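Local coordinates for hypothetical protein Atu1913 (Agrobacterium tumefaciens str., PDB 2B1Y), which is of unknown function, belongs to the DUF1883 family and pairs in the crystal as a two-fold symmetric dimer with strands shared between the chains, at the interface of chains A and B. Sequence-based numbering; all coordinates share one arbitrary frame. Chains: chain A/B, hypothetical protein Atu1913.

The interface of chains A and B. Residues chain A 65, 67-69, 71; chain B 14, 16-17.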
ATOM      1  N   VAL A  65      -6.845   8.854 -20.002  1.00 33.09           N
ATOM      2  CA  VAL A  65      -6.452   7.462 -19.938  1.00 34.42           C
ATOM      3  C   VAL A  65      -5.235   7.340 -20.881  1.00 33.67           C
ATOM      4  O   VAL A  65      -5.303   7.819 -22.002  1.00 34.20           O
ATOM      5  CB  VAL A  65      -7.622   6.601 -20.407  1.00 33.47           C
ATOM      6  CG1 VAL A  65      -7.177   5.212 -20.695  1.00 37.29           C
ATOM      7  CG2 VAL A  65      -8.799   6.654 -19.359  1.00 36.76           C
ATOM      8  N   GLU A  67      -3.517   4.538 -22.172  1.00 36.34           N
ATOM      9  CA  GLU A  67      -3.449   3.320 -23.018  1.00 37.93           C
ATOM     10  C   GLU A  67      -4.839   2.713 -23.045  1.00 37.30           C
ATOM     11  O   GLU A  67      -5.602   2.937 -22.118  1.00 35.49           O
ATOM     12  CB  GLU A  67      -2.512   2.268 -22.402  1.00 38.24           C
ATOM     13  CG  GLU A  67      -1.040   2.599 -22.487  1.00 43.25           C
ATOM     14  CD  GLU A  67      -0.608   2.838 -23.912  1.00 48.69           C
ATOM     15  OE1 GLU A  67      -1.097   2.107 -24.802  1.00 52.55           O
ATOM     16  OE2 GLU A  67       0.207   3.760 -24.139  1.00 52.37           O
ATOM     17  N   THR A  68      -5.156   1.943 -24.090  1.00 37.25           N
ATOM     18  CA  THR A  68      -6.448   1.282 -24.207  1.00 38.14           C
ATOM     19  C   THR A  68      -6.445  -0.016 -23.435  1.00 38.63           C
ATOM     20  O   THR A  68      -5.632  -0.901 -23.675  1.00 37.13           O
ATOM     21  CB  THR A  68      -6.826   0.993 -25.670  1.00 38.59           C
ATOM     22  OG1 THR A  68      -6.825   2.222 -26.400  1.00 39.69           O
ATOM     23  CG2 THR A  68      -8.215   0.343 -25.767  1.00 40.26           C
HETATM   24  N   MSE A  69      -7.357  -0.101 -22.473  1.00 38.84           N
HETATM   25  CA  MSE A  69      -7.497  -1.262 -21.593  1.00 40.47           C
HETATM   26  C   MSE A  69      -8.632  -1.044 -20.610  1.00 36.82           C
HETATM   27  O   MSE A  69      -9.330  -0.087 -20.744  1.00 36.35           O
HETATM   28  CB  MSE A  69      -6.225  -1.539 -20.853  1.00 40.68           C
HETATM   29  CG  MSE A  69      -5.613  -0.353 -20.217  1.00 41.88           C
HETATM   30 SE   MSE A  69      -3.845  -0.909 -19.842  0.60 49.41          SE
HETATM   31  CE  MSE A  69      -3.804  -2.278 -20.960  1.00 31.51           C
ATOM     32  N   TRP A  71     -10.173  -0.053 -17.250  1.00 31.48           N
ATOM     33  CA  TRP A  71      -9.763   0.968 -16.265  1.00 28.50           C
ATOM     34  C   TRP A  71     -10.697   0.974 -15.061  1.00 28.36           C
ATOM     35  O   TRP A  71     -11.873   0.634 -15.173  1.00 26.40           O
ATOM     36  CB  TRP A  71      -9.688   2.366 -16.914  1.00 29.29           C
ATOM     37  CG  TRP A  71      -8.488   2.486 -17.820  1.00 30.31           C
ATOM     38  CD1 TRP A  71      -8.479   2.363 -19.182  1.00 30.55           C
ATOM     39  CD2 TRP A  71      -7.123   2.681 -17.419  1.00 30.56           C
ATOM     40  NE1 TRP A  71      -7.200   2.505 -19.656  1.00 32.52           N
ATOM     41  CE2 TRP A  71      -6.344   2.708 -18.602  1.00 30.20           C
ATOM     42  CE3 TRP A  71      -6.492   2.892 -16.182  1.00 30.39           C
ATOM     43  CZ2 TRP A  71      -4.958   2.899 -18.590  1.00 30.73           C
ATOM     44  CZ3 TRP A  71      -5.109   3.066 -16.161  1.00 30.44           C
ATOM     45  CH2 TRP A  71      -4.354   3.067 -17.365  1.00 31.81           C
TER
ATOM     46  N   LYS B  14     -14.732  -0.085 -17.179  1.00 33.33           N
ATOM     47  CA  LYS B  14     -14.584  -1.079 -18.251  1.00 34.36           C
ATOM     48  C   LYS B  14     -13.522  -0.651 -19.251  1.00 35.22           C
ATOM     49  O   LYS B  14     -12.609   0.067 -18.900  1.00 35.50           O
ATOM     50  CB  LYS B  14     -15.924  -1.331 -18.963  1.00 36.29           C
ATOM     51  CG  LYS B  14     -17.107  -1.593 -18.053  1.00 35.86           C
ATOM     52  CD  LYS B  14     -16.853  -2.777 -17.147  1.00 41.84           C
ATOM     53  CE  LYS B  14     -18.155  -3.332 -16.602  1.00 42.75           C
ATOM     54  NZ  LYS B  14     -17.920  -4.595 -15.839  1.00 46.76           N
ATOM     55  N   LEU B  16     -11.663   1.365 -21.939  1.00 35.92           N
ATOM     56  CA  LEU B  16     -11.619   2.708 -22.496  1.00 35.21           C
ATOM     57  C   LEU B  16     -10.425   2.852 -23.432  1.00 35.64           C
ATOM     58  O   LEU B  16      -9.353   2.341 -23.128  1.00 34.99           O
ATOM     59  CB  LEU B  16     -11.480   3.748 -21.378  1.00 34.05           C
ATOM     60  CG  LEU B  16     -12.550   3.745 -20.277  1.00 33.32           C
ATOM     61  CD1 LEU B  16     -12.178   4.752 -19.186  1.00 36.30           C
ATOM     62  CD2 LEU B  16     -13.946   4.048 -20.838  1.00 34.26           C
ATOM     63  N   ARG B  17     -10.619   3.576 -24.531  0.50 36.14           N
ATOM     64  CA  ARG B  17      -9.558   3.819 -25.500  0.50 37.56           C
ATOM     65  C   ARG B  17      -8.593   4.858 -24.950  0.50 37.81           C
ATOM     66  O   ARG B  17      -9.011   5.787 -24.249  0.50 38.16           O
ATOM     67  CB  ARG B  17     -10.147   4.312 -26.830  0.50 37.77           C
ATOM     68  CG  ARG B  17      -9.336   3.873 -28.051  0.50 39.61           C
ATOM     69  CD  ARG B  17      -9.626   4.717 -29.284  0.50 41.03           C
ATOM     70  NE  ARG B  17      -8.655   4.445 -30.346  0.50 42.91           N
ATOM     71  CZ  ARG B  17      -8.789   4.814 -31.622  0.50 42.57           C
ATOM     72  NH1 ARG B  17      -9.856   5.484 -32.027  0.50 44.57           N
ATOM     73  NH2 ARG B  17      -7.847   4.510 -32.495  0.50 41.35           N
TER
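A:Met69, a selenomethionine, and B:Leu16 pair their backbones in both directions, an example of how two chains can join edges into one antiparallel sheet. The amide N of B:Leu16 gives a nearly straight hydrogen bond to A:Met69 O (3.0 Å, 168° at the hydrogen), and A:Met69 N returns one to B:Leu16 O at 3.2 Å. Further along, A:Trp71 N donates to B:Lys14 O at 2.9 Å; here the donor stands well above the carbonyl plane, 38° out of it.

Apolar packing brings B:Leu16 against A:Val65 and A:Trp71. Its CG sits beside the backbone N (chi1 -57°), opposite the carbonyl carbon, and with CD1 extended away from CA that branch meets CG2 of A:Val65 at 3.9 Å, the two side chains crossing at about a right angle. CB of the same leucine comes up to CD1 of the A:Trp71 indole at 4.0 Å.

A separate van der Waals contact sets A:Thr68 against the start of the B:Arg17 side chain: its methyl CG2 lies 3.7 Å from B:Arg17 CA, while the hydroxyl OG1 rests against CA and the CG methylene of the arginine, whose chain runs extended from CG to NE.

Within chain A, the indole is held at its edge and on one face. A:Trp71 NE1 donates to A:Glu67 O at 3.0 Å, with the acceptor close to the ring plane, which should limit rotation of the indole, and A:Val65 CB covers one face near its rim.

A two-fold twin repeats the pairing with the chains exchanged, consistent with an intertwined dimer, although the crystal alone does not establish the solution state. The patch joins the beginning of strand 69-76 of chain A, with the loop leading into it, to the end of strand 8-16 of chain B.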